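Local structure of protein yahD a copper inducible hydrolase (Lactococcus lactis subsp. lactis, 3OG9) at residues H134-L138 with N167-L171; N118-G123 with E139-V145; Y60-R64 with F74-L79; I131-G135 with H191-E197. The protein is a copper-inducible alpha/beta-hydrolase-fold protein that binds D-malate and probably acts as a hydrolase on a substrate not yet known. All blocks are in the same frame, centred on the assembly; numbering follows the deposited sequence. Where two conformers were deposited one is given.

Interaction 1 of 4, residues H134-L138 with N167-L171; sequences HGMQL and NFGDL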
loop_
_atom_site.group_PDB
_atom_site.type_symbol
_atom_site.label_atom_id
_atom_site.label_comp_id
_atom_site.label_asym_id
_atom_site.label_seq_id
_atom_site.Cartn_x
_atom_site.Cartn_y
_atom_site.Cartn_z
ATOM N N HIS A 134 7.786 -1.510 3.753
ATOM C CA HIS A 134 8.607 -0.295 3.761
ATOM C C HIS A 134 7.829 0.980 3.446
ATOM O O HIS A 134 8.262 1.829 2.637
ATOM C CB HIS A 134 9.844 -0.492 2.865
ATOM C CG HIS A 134 10.644 -1.667 3.301
ATOM N ND1 HIS A 134 11.344 -1.667 4.486
ATOM C CD2 HIS A 134 10.747 -2.918 2.797
ATOM C CE1 HIS A 134 11.867 -2.866 4.683
ATOM N NE2 HIS A 134 11.526 -3.639 3.668
ATOM N N GLY A 135 6.696 1.110 4.138
ATOM C CA GLY A 135 5.853 2.280 4.048
ATOM C C GLY A 135 6.271 3.384 5.022
ATOM O O GLY A 135 7.129 3.197 5.926
ATOM N N MET A 136 5.625 4.544 4.862
ATOM C CA MET A 136 5.922 5.707 5.663
ATOM C C MET A 136 4.737 6.635 5.696
ATOM O O MET A 136 3.802 6.477 4.917
ATOM C CB MET A 136 7.121 6.445 5.062
ATOM C CG MET A 136 6.840 7.132 3.696
ATOM S SD MET A 136 8.387 7.563 2.878
ATOM C CE MET A 136 9.133 8.532 4.138
ATOM N N GLN A 137 4.787 7.623 6.601
ATOM C CA GLN A 137 3.793 8.695 6.594
ATOM C C GLN A 137 4.102 9.718 5.470
ATOM O O GLN A 137 5.215 10.227 5.398
ATOM C CB GLN A 137 3.777 9.376 7.977
ATOM C CG GLN A 137 2.710 10.427 8.092
ATOM C CD GLN A 137 2.875 11.308 9.276
ATOM O OE1 GLN A 137 3.861 12.061 9.382
ATOM N NE2 GLN A 137 1.906 11.247 10.185
ATOM N N LEU A 138 3.119 10.030 4.624
ATOM C CA LEU A 138 3.264 11.047 3.571
ATOM C C LEU A 138 2.910 12.487 4.031
ATOM O O LEU A 138 3.487 13.458 3.542
ATOM C CB LEU A 138 2.365 10.665 2.386
ATOM C CG LEU A 138 2.775 9.357 1.715
ATOM C CD1 LEU A 138 1.890 9.146 0.534
ATOM C CD2 LEU A 138 4.276 9.420 1.304
ATOM N N ASN A 167 9.536 9.275 11.330
ATOM C CA ASN A 167 8.459 9.167 10.359
ATOM C C ASN A 167 7.687 7.857 10.520
ATOM O O ASN A 167 6.448 7.861 10.567
ATOM C CB ASN A 167 8.972 9.299 8.915
ATOM C CG ASN A 167 7.831 9.180 7.904
ATOM O OD1 ASN A 167 7.113 8.171 7.889
ATOM N ND2 ASN A 167 7.609 10.228 7.127
ATOM N N PHE A 168 8.401 6.726 10.578
ATOM C CA PHE A 168 7.720 5.450 10.830
ATOM C C PHE A 168 6.933 5.423 12.164
ATOM O O PHE A 168 5.830 4.899 12.204
ATOM C CB PHE A 168 8.687 4.265 10.698
ATOM C CG PHE A 168 7.985 2.913 10.657
ATOM C CD1 PHE A 168 7.244 2.521 9.524
ATOM C CD2 PHE A 168 8.048 2.046 11.769
ATOM C CE1 PHE A 168 6.569 1.260 9.489
ATOM C CE2 PHE A 168 7.371 0.782 11.755
ATOM C CZ PHE A 168 6.625 0.398 10.625
ATOM N N GLY A 169 7.478 6.029 13.228
ATOM C CA GLY A 169 6.727 6.231 14.496
ATOM C C GLY A 169 5.414 6.988 14.343
ATOM O O GLY A 169 4.398 6.694 15.024
ATOM N N ASP A 170 5.425 8.004 13.481
ATOM C CA ASP A 170 4.213 8.773 13.190
ATOM C C ASP A 170 3.198 7.962 12.404
ATOM O O ASP A 170 1.995 8.064 12.654
ATOM C CB ASP A 170 4.524 10.102 12.462
ATOM C CG ASP A 170 5.009 11.223 13.420
ATOM O OD1 ASP A 170 4.576 11.297 14.619
ATOM O OD2 ASP A 170 5.818 12.068 12.966
ATOM N N LEU A 171 3.660 7.181 11.431
ATOM C CA LEU A 171 2.753 6.284 10.718
ATOM C C LEU A 171 2.074 5.268 11.664
ATOM O O LEU A 171 0.873 5.071 11.598
ATOM C CB LEU A 171 3.504 5.533 9.601
ATOM C CG LEU A 171 2.678 4.432 8.920
ATOM C CD1 LEU A 171 1.529 5.068 8.104
ATOM C CD2 LEU A 171 3.605 3.596 8.023
HETATM O O HOH W 1 6.543 12.124 10.385
#
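Gln137 and Asn167 are joined by two hydrogen bonds through which one side-chain amide bonds both polar backbone groups of Gln137. The backbone N of Gln137 donates to OD1 of Asn167 at 2.7 Å, in the carbonyl plane and on a lone pair. ND2 of Asn167 returns a nearly straight bond (175°) to O of Gln137 at 3.0 Å, again on a lone pair. With both ends of the amide bonded to one residue, its rotation is probably restricted. Its CG lies trans to its own N (chi1 180°), which carries the amide from helix 165-177 to the loop. Met136 lies against the same amide, CB 3.3 Å from OD1 and CE 3.8 Å from ND2 of Asn167. In the alpha/beta-hydrolase fold this loop leaves the C-terminal end of strand 129-133, and Met136 here lines the D-malate pocket. One turn along the helix from Asn167, CD2 of Leu171 packs 3.9 Å from N of Met136. The edge of the Phe168 ring faces the carbonyl of Gly135, CD1 to O 3.7 Å. The extended Gln137 side chain passes over CB of Asp170, 3.7 Å from NE2. One water bridges OE1 of Gln137 and OD2 of Asp170, donating to both. Farther out, Asp174 accepts from NE2 of Gln137 and Lys71 donates to OE1, while Asn114 OD1 takes the N-H of Met136.

Interaction 2 of 4, residues N118-G123 with E139-V145; sequences NMFLRG and EDFEQTV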
loop_
_atom_site.group_PDB
_atom_site.type_symbol
_atom_site.label_atom_id
_atom_site.label_comp_id
_atom_site.label_asym_id
_atom_site.label_seq_id
_atom_site.Cartn_x
_atom_site.Cartn_y
_atom_site.Cartn_z
ATOM N N ASN A 118 -2.158 5.959 2.994
ATOM C CA ASN A 118 -2.779 7.279 2.989
ATOM C C ASN A 118 -4.287 7.249 2.664
ATOM O O ASN A 118 -5.077 7.897 3.353
ATOM C CB ASN A 118 -2.009 8.211 2.046
ATOM C CG ASN A 118 -2.502 9.653 2.125
ATOM O OD1 ASN A 118 -3.371 10.058 1.361
ATOM N ND2 ASN A 118 -1.945 10.423 3.058
ATOM N N MET A 119 -4.681 6.488 1.636
ATOM C CA MET A 119 -6.098 6.294 1.295
ATOM C C MET A 119 -6.918 5.737 2.466
ATOM O O MET A 119 -8.052 6.168 2.697
ATOM C CB MET A 119 -6.227 5.357 0.104
ATOM C CG MET A 119 -5.859 6.072 -1.208
ATOM S SD MET A 119 -6.067 5.064 -2.688
ATOM C CE MET A 119 -5.178 3.587 -2.256
ATOM N N PHE A 120 -6.321 4.798 3.184
ATOM C CA PHE A 120 -6.959 4.103 4.316
ATOM C C PHE A 120 -7.197 5.130 5.421
ATOM O O PHE A 120 -8.326 5.255 5.959
ATOM C CB PHE A 120 -5.978 3.046 4.810
ATOM C CG PHE A 120 -6.576 2.006 5.717
ATOM C CD1 PHE A 120 -7.771 1.375 5.386
ATOM C CD2 PHE A 120 -5.903 1.618 6.864
ATOM C CE1 PHE A 120 -8.317 0.363 6.207
ATOM C CE2 PHE A 120 -6.427 0.608 7.689
ATOM C CZ PHE A 120 -7.644 -0.021 7.344
ATOM N N LEU A 121 -6.139 5.869 5.744
ATOM C CA LEU A 121 -6.173 6.859 6.827
ATOM C C LEU A 121 -7.057 8.076 6.503
ATOM O O LEU A 121 -7.611 8.707 7.412
ATOM C CB LEU A 121 -4.748 7.301 7.180
ATOM C CG LEU A 121 -3.969 6.291 8.020
ATOM C CD1 LEU A 121 -2.492 6.593 8.021
ATOM C CD2 LEU A 121 -4.494 6.271 9.448
ATOM N N ARG A 122 -7.171 8.404 5.218
ATOM C CA ARG A 122 -8.034 9.480 4.768
ATOM C C ARG A 122 -9.469 9.010 4.613
ATOM O O ARG A 122 -10.337 9.835 4.304
ATOM C CB ARG A 122 -7.547 10.019 3.411
ATOM C CG ARG A 122 -6.312 10.936 3.472
ATOM C CD ARG A 122 -6.720 12.314 3.932
ATOM N NE ARG A 122 -5.667 13.321 3.897
ATOM C CZ ARG A 122 -5.875 14.592 4.217
ATOM N NH1 ARG A 122 -7.085 14.982 4.593
ATOM N NH2 ARG A 122 -4.893 15.477 4.168
ATOM N N GLY A 123 -9.712 7.697 4.745
ATOM C CA GLY A 123 -11.058 7.112 4.551
ATOM C C GLY A 123 -11.575 7.126 3.113
ATOM O O GLY A 123 -12.786 7.148 2.881
ATOM N N GLU A 139 1.949 12.603 4.947
ATOM C CA GLU A 139 1.476 13.887 5.424
ATOM C C GLU A 139 0.898 13.754 6.842
ATOM O O GLU A 139 0.448 12.672 7.258
ATOM C CB GLU A 139 0.421 14.467 4.452
ATOM C CG GLU A 139 -0.645 13.444 4.067
ATOM C CD GLU A 139 -1.917 14.062 3.485
ATOM O OE1 GLU A 139 -2.019 15.336 3.482
ATOM O OE2 GLU A 139 -2.810 13.262 3.061
ATOM N N ASP A 140 0.914 14.854 7.585
ATOM C CA ASP A 140 0.255 14.897 8.889
ATOM C C ASP A 140 -1.075 15.630 8.689
ATOM O O ASP A 140 -1.112 16.687 8.042
ATOM C CB ASP A 140 1.146 15.622 9.895
ATOM C CG ASP A 140 0.674 15.451 11.344
ATOM O OD1 ASP A 140 -0.209 14.601 11.613
ATOM O OD2 ASP A 140 1.196 16.171 12.221
ATOM N N PHE A 141 -2.166 15.061 9.205
ATOM C CA PHE A 141 -3.504 15.653 9.083
ATOM C C PHE A 141 -4.424 15.147 10.192
ATOM O O PHE A 141 -4.036 14.276 10.950
ATOM C CB PHE A 141 -4.126 15.368 7.704
ATOM C CG PHE A 141 -4.215 13.893 7.358
ATOM C CD1 PHE A 141 -5.429 13.208 7.484
ATOM C CD2 PHE A 141 -3.090 13.195 6.892
ATOM C CE1 PHE A 141 -5.522 11.846 7.168
ATOM C CE2 PHE A 141 -3.176 11.829 6.570
ATOM C CZ PHE A 141 -4.384 11.158 6.715
ATOM N N GLU A 142 -5.630 15.713 10.278
ATOM C CA GLU A 142 -6.664 15.235 11.209
ATOM C C GLU A 142 -7.431 14.065 10.589
ATOM O O GLU A 142 -8.223 14.253 9.645
ATOM C CB GLU A 142 -7.626 16.369 11.599
ATOM C CG GLU A 142 -8.584 16.002 12.744
ATOM C CD GLU A 142 -9.717 17.008 12.918
ATOM O OE1 GLU A 142 -9.418 18.217 12.957
ATOM O OE2 GLU A 142 -10.902 16.593 13.017
ATOM N N GLN A 143 -7.162 12.863 11.098
ATOM C CA GLN A 143 -7.858 11.643 10.664
ATOM C C GLN A 143 -9.218 11.605 11.336
ATOM O O GLN A 143 -9.294 11.574 12.552
ATOM C CB GLN A 143 -7.106 10.374 11.092
ATOM C CG GLN A 143 -5.894 9.975 10.258
ATOM C CD GLN A 143 -4.609 10.611 10.755
ATOM O OE1 GLN A 143 -4.487 10.946 11.936
ATOM N NE2 GLN A 143 -3.642 10.775 9.863
ATOM N N THR A 144 -10.283 11.607 10.537
ATOM C CA THR A 144 -11.636 11.398 11.053
ATOM C C THR A 144 -12.090 9.999 10.659
ATOM O O THR A 144 -13.277 9.795 10.331
ATOM C CB THR A 144 -12.666 12.400 10.464
ATOM O OG1 THR A 144 -12.826 12.158 9.054
ATOM C CG2 THR A 144 -12.242 13.873 10.719
ATOM N N VAL A 145 -11.140 9.063 10.600
ATOM C CA VAL A 145 -11.482 7.662 10.396
ATOM C C VAL A 145 -11.400 6.916 11.699
ATOM O O VAL A 145 -10.554 7.175 12.540
ATOM C CB VAL A 145 -10.599 6.915 9.351
ATOM C CG1 VAL A 145 -11.014 7.275 7.949
ATOM C CG2 VAL A 145 -9.110 7.148 9.596
HETATM O O HOH W 2 -4.122 12.697 0.434
HETATM O O HOH W 3 -9.672 10.845 7.907
#
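OE2 of Glu139 accepts from two side chains of the segment 118-123 at once: ND2 of Asn118 at 3.0 Å, on the anti lone pair, and NE of Arg122, also at 3.0 Å, from above the carboxylate plane. NH2 of Arg122 reaches OE1 of Glu139 at 3.0 Å, making a side-on, two-nitrogen salt bridge. The contact fastens the loop after strand 129-133 to the C-terminal end of helix 111-121, which finishes in a Schellman motif with Gly123 at positive phi. A bend at chi2 (-78°) folds the Arg122 chain over Phe141. There the guanidinium lies flat on the ring, planes 2° apart and centres 3.8 Å apart, a cation-pi stack that leaves its edge for Glu139. Gln143 NE2 lies over the opposite ring face, toward the rim. One water joins OD1 of Asn118 to OE2 of Glu139; another links Leu121 O to Thr144 N. Beside the stack, Leu121 CB packs on CZ of Phe141, at 3.9 Å.

Interaction 3 of 4, residues Y60-R64 with F74-L79; sequences YFKLR and FDLESL. With MLT (D-malate), chain C.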
loop_
_atom_site.group_PDB
_atom_site.type_symbol
_atom_site.label_atom_id
_atom_site.label_comp_id
_atom_site.label_asym_id
_atom_site.label_seq_id
_atom_site.Cartn_x
_atom_site.Cartn_y
_atom_site.Cartn_z
ATOM N N TYR A 60 2.947 6.748 -8.145
ATOM C CA TYR A 60 1.537 7.088 -7.891
ATOM C C TYR A 60 1.240 8.566 -7.730
ATOM O O TYR A 60 0.091 8.977 -7.879
ATOM C CB TYR A 60 0.997 6.321 -6.688
ATOM C CG TYR A 60 0.813 4.876 -7.021
ATOM C CD1 TYR A 60 -0.329 4.435 -7.697
ATOM C CD2 TYR A 60 1.837 3.943 -6.731
ATOM C CE1 TYR A 60 -0.468 3.092 -8.046
ATOM C CE2 TYR A 60 1.688 2.595 -7.073
ATOM C CZ TYR A 60 0.543 2.183 -7.705
ATOM O OH TYR A 60 0.408 0.852 -8.050
ATOM N N PHE A 61 2.247 9.374 -7.427
ATOM C CA PHE A 61 2.032 10.828 -7.248
ATOM C C PHE A 61 3.367 11.535 -7.412
ATOM O O PHE A 61 4.419 10.900 -7.380
ATOM C CB PHE A 61 1.358 11.153 -5.875
ATOM C CG PHE A 61 2.232 10.864 -4.701
ATOM C CD1 PHE A 61 3.148 11.820 -4.246
ATOM C CD2 PHE A 61 2.210 9.617 -4.099
ATOM C CE1 PHE A 61 4.008 11.552 -3.185
ATOM C CE2 PHE A 61 3.083 9.333 -3.016
ATOM C CZ PHE A 61 3.977 10.321 -2.550
ATOM N N LYS A 62 3.317 12.835 -7.661
ATOM C CA LYS A 62 4.524 13.592 -8.027
ATOM C C LYS A 62 5.384 13.936 -6.819
ATOM O O LYS A 62 4.875 14.063 -5.696
ATOM C CB LYS A 62 4.111 14.887 -8.722
ATOM C CG LYS A 62 3.563 14.663 -10.116
ATOM C CD LYS A 62 2.836 15.915 -10.623
ATOM C CE LYS A 62 3.753 16.823 -11.415
ATOM N NZ LYS A 62 4.734 17.575 -10.591
ATOM N N LEU A 63 6.686 14.095 -7.070
ATOM C CA LEU A 63 7.642 14.636 -6.126
ATOM C C LEU A 63 7.838 16.103 -6.465
ATOM O O LEU A 63 7.378 16.558 -7.531
ATOM C CB LEU A 63 8.999 13.923 -6.248
ATOM C CG LEU A 63 8.943 12.438 -5.808
ATOM C CD1 LEU A 63 10.286 11.758 -6.005
ATOM C CD2 LEU A 63 8.442 12.285 -4.345
ATOM N N ARG A 64 8.554 16.815 -5.595
ATOM C CA ARG A 64 8.750 18.268 -5.754
ATOM C C ARG A 64 10.003 18.794 -6.529
ATOM O O ARG A 64 10.184 19.996 -6.619
ATOM C CB ARG A 64 8.463 19.034 -4.432
ATOM C CG ARG A 64 7.007 18.948 -3.945
ATOM C CD ARG A 64 6.742 20.112 -2.967
ATOM N NE ARG A 64 5.535 19.911 -2.143
ATOM C CZ ARG A 64 4.305 20.216 -2.529
ATOM N NH1 ARG A 64 4.088 20.713 -3.750
ATOM N NH2 ARG A 64 3.275 20.011 -1.683
ATOM N N PHE A 74 7.040 15.555 -1.133
ATOM C CA PHE A 74 5.802 14.909 -1.604
ATOM C C PHE A 74 4.819 15.993 -2.024
ATOM O O PHE A 74 4.445 16.860 -1.213
ATOM C CB PHE A 74 5.213 14.001 -0.519
ATOM C CG PHE A 74 6.183 12.972 0.027
ATOM C CD1 PHE A 74 7.097 12.333 -0.810
ATOM C CD2 PHE A 74 6.105 12.564 1.368
ATOM C CE1 PHE A 74 7.985 11.356 -0.296
ATOM C CE2 PHE A 74 6.984 11.597 1.888
ATOM C CZ PHE A 74 7.931 10.992 1.061
ATOM N N ASP A 75 4.416 15.960 -3.288
ATOM C CA ASP A 75 3.400 16.900 -3.798
ATOM C C ASP A 75 1.981 16.487 -3.337
ATOM O O ASP A 75 1.331 15.579 -3.896
ATOM C CB ASP A 75 3.533 17.032 -5.312
ATOM C CG ASP A 75 2.530 17.997 -5.922
ATOM O OD1 ASP A 75 1.543 18.350 -5.244
ATOM O OD2 ASP A 75 2.731 18.375 -7.103
ATOM N N LEU A 76 1.516 17.149 -2.286
ATOM C CA LEU A 76 0.261 16.791 -1.652
ATOM C C LEU A 76 -0.959 17.071 -2.516
ATOM O O LEU A 76 -1.962 16.353 -2.408
ATOM C CB LEU A 76 0.138 17.455 -0.275
ATOM C CG LEU A 76 1.285 17.122 0.694
ATOM C CD1 LEU A 76 1.057 17.802 2.032
ATOM C CD2 LEU A 76 1.524 15.608 0.862
ATOM N N GLU A 77 -0.891 18.079 -3.384
ATOM C CA GLU A 77 -1.980 18.264 -4.350
ATOM C C GLU A 77 -2.081 17.072 -5.307
ATOM O O GLU A 77 -3.184 16.568 -5.569
ATOM C CB GLU A 77 -1.849 19.585 -5.103
ATOM C CG GLU A 77 -2.321 20.789 -4.251
ATOM C CD GLU A 77 -2.421 22.111 -5.035
ATOM O OE1 GLU A 77 -2.312 22.112 -6.283
ATOM O OE2 GLU A 77 -2.608 23.156 -4.379
ATOM N N SER A 78 -0.931 16.621 -5.806
ATOM C CA SER A 78 -0.876 15.443 -6.666
ATOM C C SER A 78 -1.353 14.229 -5.904
ATOM O O SER A 78 -2.147 13.461 -6.438
ATOM C CB SER A 78 0.533 15.205 -7.210
ATOM O OG SER A 78 0.616 14.029 -8.004
ATOM N N LEU A 79 -0.861 14.054 -4.678
ATOM C CA LEU A 79 -1.266 12.920 -3.844
ATOM C C LEU A 79 -2.769 12.903 -3.736
ATOM O O LEU A 79 -3.407 11.871 -3.894
ATOM C CB LEU A 79 -0.595 12.967 -2.448
ATOM C CG LEU A 79 -1.040 11.917 -1.418
ATOM C CD1 LEU A 79 -0.702 10.504 -1.898
ATOM C CD2 LEU A 79 -0.496 12.211 -0.007
HETATM C C1 MLT C . 7.285 7.873 -1.943
HETATM O O1 MLT C . 7.360 8.662 -2.924
HETATM O O2 MLT C . 6.221 7.252 -1.705
HETATM C C2 MLT C . 8.474 7.685 -1.026
HETATM O O3 MLT C . 9.556 8.525 -1.387
HETATM C C3 MLT C . 8.919 6.224 -0.970
HETATM C C4 MLT C . 9.490 5.718 -2.274
HETATM O O4 MLT C . 10.441 4.910 -2.205
HETATM O O5 MLT C . 9.057 6.042 -3.412
HETATM O O HOH W 4 5.325 18.966 -7.787
HETATM O O HOH W 5 1.543 20.992 -4.970
#
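Phe61 fills the hollow between Phe74 and Leu79. Its CG stands between its backbone N and carbonyl carbon (chi1 67°), which directs the ring at both. The ring edge points at the face of the Phe74 ring in an offset edge-to-face pair, planes 86° apart, with CE1 of Phe61 3.8 Å from CB of Phe74. CD1 of Leu79 sits over a face of the Phe61 ring as a CH-pi contact, 4.2 Å from its centroid. Leu63 runs alongside Phe74, its CD2 meeting the ring edge at CD1. Two hydrogen bonds flank this packing: backbone to backbone, Asp75 N donates to O of Lys62 at 3.1 Å; Lys62 N donates to the Ser78 side chain, OG at 3.0 Å. Asp75 caps the helix by accepting from Ser78 N. The Arg64 guanidinium lays one face over CA of Asp75. Both phenylalanines line the malate pocket, CE1 of Phe74 standing 3.4 Å from O3 of the ligand. With an alanine at Phe61, the Phe74 face and Leu79 CD1 would probably lose their shared filler, opening a gap beside the malate. The contact closes the loop that follows strand 45-48 onto the start of helix 76-97, with Asn111 and Val115 of helix 111-121 also packing on Phe61.

Interaction 4 of 4, residues I131-G135 with H191-E197; sequences IAFHG and HQLTQEE. Unlike the reference sequence in segment 191-197: Thr194 (reference Met). With MLT (D-malate), chain C.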
loop_
_atom_site.group_PDB
_atom_site.type_symbol
_atom_site.label_atom_id
_atom_site.label_comp_id
_atom_site.label_asym_id
_atom_site.label_seq_id
_atom_site.Cartn_x
_atom_site.Cartn_y
_atom_site.Cartn_z
ATOM N N ILE A 131 -1.180 -4.764 3.932
ATOM C CA ILE A 131 0.171 -5.249 4.110
ATOM C C ILE A 131 1.025 -4.202 3.414
ATOM O O ILE A 131 0.961 -4.057 2.176
ATOM C CB ILE A 131 0.336 -6.646 3.448
ATOM C CG1 ILE A 131 -0.518 -7.661 4.226
ATOM C CG2 ILE A 131 1.838 -7.111 3.437
ATOM C CD1 ILE A 131 -0.621 -9.052 3.643
ATOM N N ALA A 132 1.805 -3.453 4.203
ATOM C CA ALA A 132 2.624 -2.344 3.651
ATOM C C ALA A 132 4.093 -2.651 3.857
ATOM O O ALA A 132 4.557 -2.619 4.987
ATOM C CB ALA A 132 2.297 -1.033 4.359
ATOM N N PHE A 133 4.822 -2.954 2.789
ATOM C CA PHE A 133 6.270 -3.163 2.896
ATOM C C PHE A 133 7.030 -1.873 2.721
ATOM O O PHE A 133 6.917 -1.212 1.678
ATOM C CB PHE A 133 6.762 -4.189 1.884
ATOM C CG PHE A 133 6.101 -5.553 2.011
ATOM C CD1 PHE A 133 6.361 -6.379 3.104
ATOM C CD2 PHE A 133 5.241 -6.027 1.009
ATOM C CE1 PHE A 133 5.743 -7.663 3.212
ATOM C CE2 PHE A 133 4.626 -7.308 1.113
ATOM C CZ PHE A 133 4.878 -8.114 2.201
ATOM N N HIS A 134 7.786 -1.510 3.753
ATOM C CA HIS A 134 8.607 -0.295 3.761
ATOM C C HIS A 134 7.829 0.980 3.446
ATOM O O HIS A 134 8.262 1.829 2.637
ATOM C CB HIS A 134 9.844 -0.492 2.865
ATOM C CG HIS A 134 10.644 -1.667 3.301
ATOM N ND1 HIS A 134 11.344 -1.667 4.486
ATOM C CD2 HIS A 134 10.747 -2.918 2.797
ATOM C CE1 HIS A 134 11.867 -2.866 4.683
ATOM N NE2 HIS A 134 11.526 -3.639 3.668
ATOM N N GLY A 135 6.696 1.110 4.138
ATOM C CA GLY A 135 5.853 2.280 4.048
ATOM C C GLY A 135 6.271 3.384 5.022
ATOM O O GLY A 135 7.129 3.197 5.926
ATOM N N HIS A 191 15.785 -0.222 2.469
ATOM C CA HIS A 191 14.501 -0.076 1.749
ATOM C C HIS A 191 14.125 -1.293 0.907
ATOM O O HIS A 191 12.974 -1.397 0.402
ATOM C CB HIS A 191 14.535 1.172 0.842
ATOM C CG HIS A 191 13.186 1.773 0.559
ATOM N ND1 HIS A 191 12.363 2.259 1.548
ATOM C CD2 HIS A 191 12.549 2.020 -0.613
ATOM C CE1 HIS A 191 11.257 2.738 1.005
ATOM N NE2 HIS A 191 11.345 2.604 -0.308
ATOM N N GLN A 192 15.082 -2.213 0.733
ATOM C CA GLN A 192 14.850 -3.383 -0.130
ATOM C C GLN A 192 13.815 -4.366 0.431
ATOM O O GLN A 192 13.904 -4.773 1.593
ATOM C CB GLN A 192 16.165 -4.128 -0.301
ATOM C CG GLN A 192 16.132 -5.335 -1.223
ATOM C CD GLN A 192 17.547 -5.756 -1.608
ATOM O OE1 GLN A 192 18.180 -6.547 -0.906
ATOM N NE2 GLN A 192 18.062 -5.183 -2.699
ATOM N N LEU A 193 12.875 -4.794 -0.409
ATOM C CA LEU A 193 11.937 -5.852 -0.038
ATOM C C LEU A 193 12.651 -7.217 0.138
ATOM O O LEU A 193 13.358 -7.686 -0.765
ATOM C CB LEU A 193 10.833 -5.951 -1.085
ATOM C CG LEU A 193 9.702 -6.946 -0.768
ATOM C CD1 LEU A 193 8.873 -6.339 0.346
ATOM C CD2 LEU A 193 8.841 -7.224 -2.012
ATOM N N THR A 194 12.474 -7.866 1.289
ATOM C CA THR A 194 13.189 -9.111 1.556
ATOM C C THR A 194 12.269 -10.318 1.526
ATOM O O THR A 194 11.029 -10.220 1.793
ATOM C CB THR A 194 13.849 -9.108 2.955
ATOM O OG1 THR A 194 12.803 -9.188 3.922
ATOM C CG2 THR A 194 14.679 -7.845 3.188
ATOM N N GLN A 195 12.866 -11.468 1.201
ATOM C CA GLN A 195 12.127 -12.740 1.184
ATOM C C GLN A 195 11.517 -13.004 2.552
ATOM O O GLN A 195 10.425 -13.566 2.661
ATOM C CB GLN A 195 13.042 -13.908 0.734
ATOM C CG GLN A 195 13.437 -13.761 -0.786
ATOM C CD GLN A 195 14.409 -14.819 -1.354
ATOM O OE1 GLN A 195 15.509 -14.489 -1.841
ATOM N NE2 GLN A 195 13.981 -16.068 -1.353
ATOM N N GLU A 196 12.236 -12.627 3.601
ATOM C CA GLU A 196 11.807 -12.915 4.972
ATOM C C GLU A 196 10.599 -12.060 5.351
ATOM O O GLU A 196 9.692 -12.529 6.050
ATOM C CB GLU A 196 12.951 -12.681 5.977
ATOM C CG GLU A 196 14.137 -13.667 5.825
ATOM C CD GLU A 196 15.109 -13.334 4.653
ATOM O OE1 GLU A 196 14.976 -12.274 3.985
ATOM O OE2 GLU A 196 16.029 -14.157 4.406
ATOM N N GLU A 197 10.565 -10.814 4.897
ATOM C CA GLU A 197 9.372 -10.021 5.272
ATOM C C GLU A 197 8.124 -10.497 4.547
ATOM O O GLU A 197 7.029 -10.429 5.094
ATOM C CB GLU A 197 9.575 -8.510 5.113
ATOM C CG GLU A 197 9.651 -7.995 3.688
ATOM C CD GLU A 197 10.115 -6.526 3.677
ATOM O OE1 GLU A 197 11.316 -6.272 3.525
ATOM O OE2 GLU A 197 9.274 -5.633 3.892
HETATM C C1 MLT C . 7.285 7.873 -1.943
HETATM O O1 MLT C . 7.360 8.662 -2.924
HETATM O O2 MLT C . 6.221 7.252 -1.705
HETATM C C2 MLT C . 8.474 7.685 -1.026
HETATM O O3 MLT C . 9.556 8.525 -1.387
HETATM C C3 MLT C . 8.919 6.224 -0.970
HETATM C C4 MLT C . 9.490 5.718 -2.274
HETATM O O4 MLT C . 10.441 4.910 -2.205
HETATM O O5 MLT C . 9.057 6.042 -3.412
#
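A capping box opens helix 195-208, and its glutamate also takes a histidine just beyond strand 129-133. Within the box, Glu197 N donates to OG1 of Thr194 (2.9 Å), and Thr194 N donates to OE1 of Glu197. That same OE1 receives NE2 of His134 at 2.6 Å on its syn lone pair, with an N-H...O angle of 148°, the oxygen 18° out of the imidazole plane. Glu197 CG sits between its backbone N and carbonyl carbon (chi1 71°), which turns the carboxylate back over the helix start. The other oxygen, OE2, is hydrogen-bonded to Ser155 OG and lies 3.1 Å from CD1 of Phe133. With an alanine in place of Glu197, His134 NE2 and Thr194 N would probably both be left without their shared acceptor, and the imidazole would be freer to turn. Beside the carboxylate, CD1 of Leu193 meets CG of Phe133. These contacts lie at the C-terminal ends of the parallel strands, where alpha/beta hydrolases carry the catalytic histidine loop; His191 is consistent with that role, hydrogen-bonded to Ser110 and Asp160 in a probable Ser-His-Asp triad. CE1 of His191 rests 3.5 Å from O of His134, and the two imidazoles are oblique. His191 NE2 also makes a weak hydrogen bond to O4 of the malate, at 3.1 Å. Tyr109 OH hydrogen-bonds to both His191 O and Leu193 N.

Interaction 3 closes first along the chain, interaction 2 opens next at 118-123, and interactions 1 and 4 start from the same range, 131-138, sharing His134 and Gly135; the segments of interaction 2 alternate with those of each. Strand 129-133, an inner strand of the central sheet, carries the loop that meets helix 165-177 in interaction 1 and helix 111-121 in interaction 2, whose centres are 13 Å apart. Leu138 packs on Asn118 of interaction 2 and on Phe61, Phe74 and Leu79 of interaction 3, tying the loop to helix 76-97. Interactions 3 and 4, with centres 22 Å apart, do not touch, yet both reach the malate, as does Met136 of interaction 1, whereas interaction 2 lies farther from the pocket.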